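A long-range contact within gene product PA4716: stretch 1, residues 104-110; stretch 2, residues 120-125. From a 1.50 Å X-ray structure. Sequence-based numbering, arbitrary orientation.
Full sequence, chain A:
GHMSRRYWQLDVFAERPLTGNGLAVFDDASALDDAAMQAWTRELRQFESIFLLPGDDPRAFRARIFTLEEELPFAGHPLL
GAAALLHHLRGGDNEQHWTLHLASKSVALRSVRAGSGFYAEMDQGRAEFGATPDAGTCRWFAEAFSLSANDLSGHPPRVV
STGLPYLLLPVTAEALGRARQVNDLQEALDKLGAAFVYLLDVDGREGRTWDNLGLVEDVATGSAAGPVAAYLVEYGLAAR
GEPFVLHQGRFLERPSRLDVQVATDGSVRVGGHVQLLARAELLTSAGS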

# COMPACT_ATOMS: atom_id res chain seq x y z
N SER A 104 1.53 25.17 -6.92
CA SER A 104 2.06 25.59 -8.22
C SER A 104 1.02 26.20 -9.16
O SER A 104 1.35 27.10 -9.95
N LYS A 105 -0.21 25.69 -9.12
CA LYS A 105 -1.28 26.20 -9.99
C LYS A 105 -2.70 25.91 -9.51
O LYS A 105 -2.93 25.13 -8.58
N SER A 106 -3.64 26.55 -10.20
CA SER A 106 -5.08 26.37 -10.02
C SER A 106 -5.60 25.41 -11.10
O SER A 106 -5.15 25.46 -12.24
N VAL A 107 -6.54 24.53 -10.75
CA VAL A 107 -7.11 23.59 -11.71
C VAL A 107 -8.63 23.67 -11.69
O VAL A 107 -9.26 23.54 -10.65
N ALA A 108 -9.22 23.90 -12.86
CA ALA A 108 -10.65 23.92 -13.04
C ALA A 108 -11.17 22.50 -13.31
O ALA A 108 -10.62 21.77 -14.13
N LEU A 109 -12.22 22.11 -12.59
CA LEU A 109 -12.86 20.81 -12.77
C LEU A 109 -14.35 20.95 -12.92
O LEU A 109 -14.94 21.94 -12.52
N ARG A 110 -14.95 19.94 -13.54
CA ARG A 110 -16.39 19.80 -13.61
C ARG A 110 -16.77 18.37 -13.23
O ARG A 110 -16.01 17.43 -13.44
N ALA A 120 -16.02 12.94 -13.67
CA ALA A 120 -15.30 14.16 -13.39
C ALA A 120 -14.24 14.42 -14.45
O ALA A 120 -13.65 13.49 -15.00
N GLU A 121 -13.99 15.70 -14.72
CA GLU A 121 -13.01 16.11 -15.71
C GLU A 121 -12.24 17.32 -15.23
O GLU A 121 -12.78 18.17 -14.53
N MSE A 122 -10.98 17.41 -15.63
CA MSE A 122 -10.13 18.52 -15.25
C MSE A 122 -9.44 19.11 -16.48
O MSE A 122 -9.19 18.39 -17.45
N ASP A 123 -9.13 20.40 -16.41
CA ASP A 123 -8.33 21.10 -17.40
C ASP A 123 -6.91 21.25 -16.87
O ASP A 123 -6.66 22.00 -15.93
N GLN A 124 -5.98 20.50 -17.46
CA GLN A 124 -4.59 20.52 -17.04
C GLN A 124 -3.75 21.62 -17.69
O GLN A 124 -2.57 21.77 -17.38
N GLY A 125 -4.36 22.39 -18.58
CA GLY A 125 -3.65 23.43 -19.31
C GLY A 125 -2.82 22.82 -20.41
O GLY A 125 -2.96 21.64 -20.73

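The two stretches run side by side as antiparallel strands, 106-110 against 120-125, with 156° between their N-to-C directions, and together they bury 449 Å². The contact is tight at the Arg110 end and opens toward Lys105.

Ser104 takes no part: Ser104 OG, with chi1 p, comes no nearer to stretch 2 than 9.7 Å, to Gln124 O. Lys105 points its CA-to-CB bond toward the other strand, and with chi1 p, chi2 t, chi3 at -137° and chi4 t its chain reaches Gln124, where NZ donates a hydrogen bond to O at 2.7 Å. The partner is a backbone carbonyl; the Gln124 CA-to-CB bond points away, chi1 is m, and OE1 and NE2 are hydrogen-bonded elsewhere in the structure.

Ser106, chi1 t, keeps its hydroxyl out of reach, and its backbone meets stretch 2 through water instead. Water 1 donates to Ser106 O and to Asp123 O, each at 3.0 Å. Val107, chi1 t, has its CA-to-CB bond sideways to the other stretch; its CG1 sits 3.7 Å from Asp123 O and 3.9 Å from Met122 CE, the latter an apolar contact.

At Ala108 the direct pairing is one-sided. Asp123 N donates to Ala108 O at 3.0 Å with an angle of 166°, whereas Ala108 N donates to water 2 at 3.0 Å, and that water donates to Asp123 O at 2.7 Å. The water thus spans the gap on the return side. Asp123, chi1 t, reaches forward along its own stretch: Asp123 OD1 accepts from Gly125 N at 3.2 Å, 160°.

Leu109 and Met122 form a non-hydrogen-bonded pair with CA atoms 4.3 Å apart, and their side chains share a face of the sheet. Leu109 has chi1 m and chi2 at 100°, between wells; its CD2 packs 3.6 Å from Met122 CB. Met122, a selenomethionine, adopts p, t, m, the conformation that places its CE beside Val107. Leu109 CA also makes a CA-H...O contact with Glu121 O at 3.2 Å.

Arg110 and Glu121 are a hydrogen-bonded pair, with two backbone bonds, Arg110 N to Glu121 O and Glu121 N to Arg110 O, both 3.0 Å at 161°. Their side chains emerge on the face shared with Ala108 and Asp123. Arg110 (p, t, t, chi4 76°) brings its end closer to stretch 2, while Glu121 extends with chi1 and chi2 t. The result is a two-pronged salt bridge: Arg110 NH2 to Glu121 OE1 at 3.0 Å, 136°, and Arg110 NE to Glu121 OE2 at 3.2 Å, 151°. Glu121 CB covers one face of the guanidinium.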

# COMPACT_ATOMS: atom_id res chain seq x y z
CB SER A 104 2.70 24.40 -8.95
OG SER A 104 1.86 23.24 -8.86
CB LYS A 105 -1.09 25.67 -11.42
CG LYS A 105 -1.19 24.17 -11.57
CD LYS A 105 -0.90 23.75 -13.01
CE LYS A 105 -1.87 22.69 -13.50
NZ LYS A 105 -1.62 22.34 -14.93
CB SER A 106 -5.75 27.74 -10.13
OG SER A 106 -7.15 27.65 -10.12
CB VAL A 107 -6.70 22.13 -11.39
CG1 VAL A 107 -7.26 21.18 -12.42
CG2 VAL A 107 -5.19 22.00 -11.30
CB ALA A 108 -11.02 24.85 -14.19
CB LEU A 109 -12.56 19.89 -11.58
CG LEU A 109 -11.09 19.51 -11.40
CD1 LEU A 109 -10.44 20.36 -10.35
CD2 LEU A 109 -10.95 18.02 -11.11
CB ARG A 110 -16.90 20.14 -15.02
CG ARG A 110 -16.51 19.18 -16.10
CD ARG A 110 -17.00 19.59 -17.50
NE ARG A 110 -16.83 18.50 -18.47
CZ ARG A 110 -17.60 17.42 -18.54
NH1 ARG A 110 -18.63 17.25 -17.73
NH2 ARG A 110 -17.33 16.49 -19.45
CB ALA A 120 -14.66 14.08 -12.01
CB GLU A 121 -13.75 16.45 -17.00
CG GLU A 121 -12.88 16.84 -18.18
CD GLU A 121 -13.76 17.22 -19.35
OE1 GLU A 121 -14.35 16.32 -19.98
OE2 GLU A 121 -13.89 18.44 -19.63
CB MSE A 122 -9.09 18.07 -14.24
CG MSE A 122 -8.05 17.11 -14.80
SE MSE A 122 -7.06 16.24 -13.38
CE MSE A 122 -5.93 17.53 -13.02
CB ASP A 123 -8.95 22.47 -17.70
CG ASP A 123 -8.24 23.21 -18.83
OD1 ASP A 123 -7.41 22.61 -19.55
OD2 ASP A 123 -8.47 24.42 -19.08
CB GLN A 124 -3.95 19.16 -17.31
CG GLN A 124 -4.64 18.02 -16.56
CD GLN A 124 -3.78 16.77 -16.47
OE1 GLN A 124 -2.78 16.63 -17.16
NE2 GLN A 124 -4.18 15.85 -15.61
O HOH W 1 -4.65 24.00 -14.86
O HOH W 2 -7.45 24.43 -15.18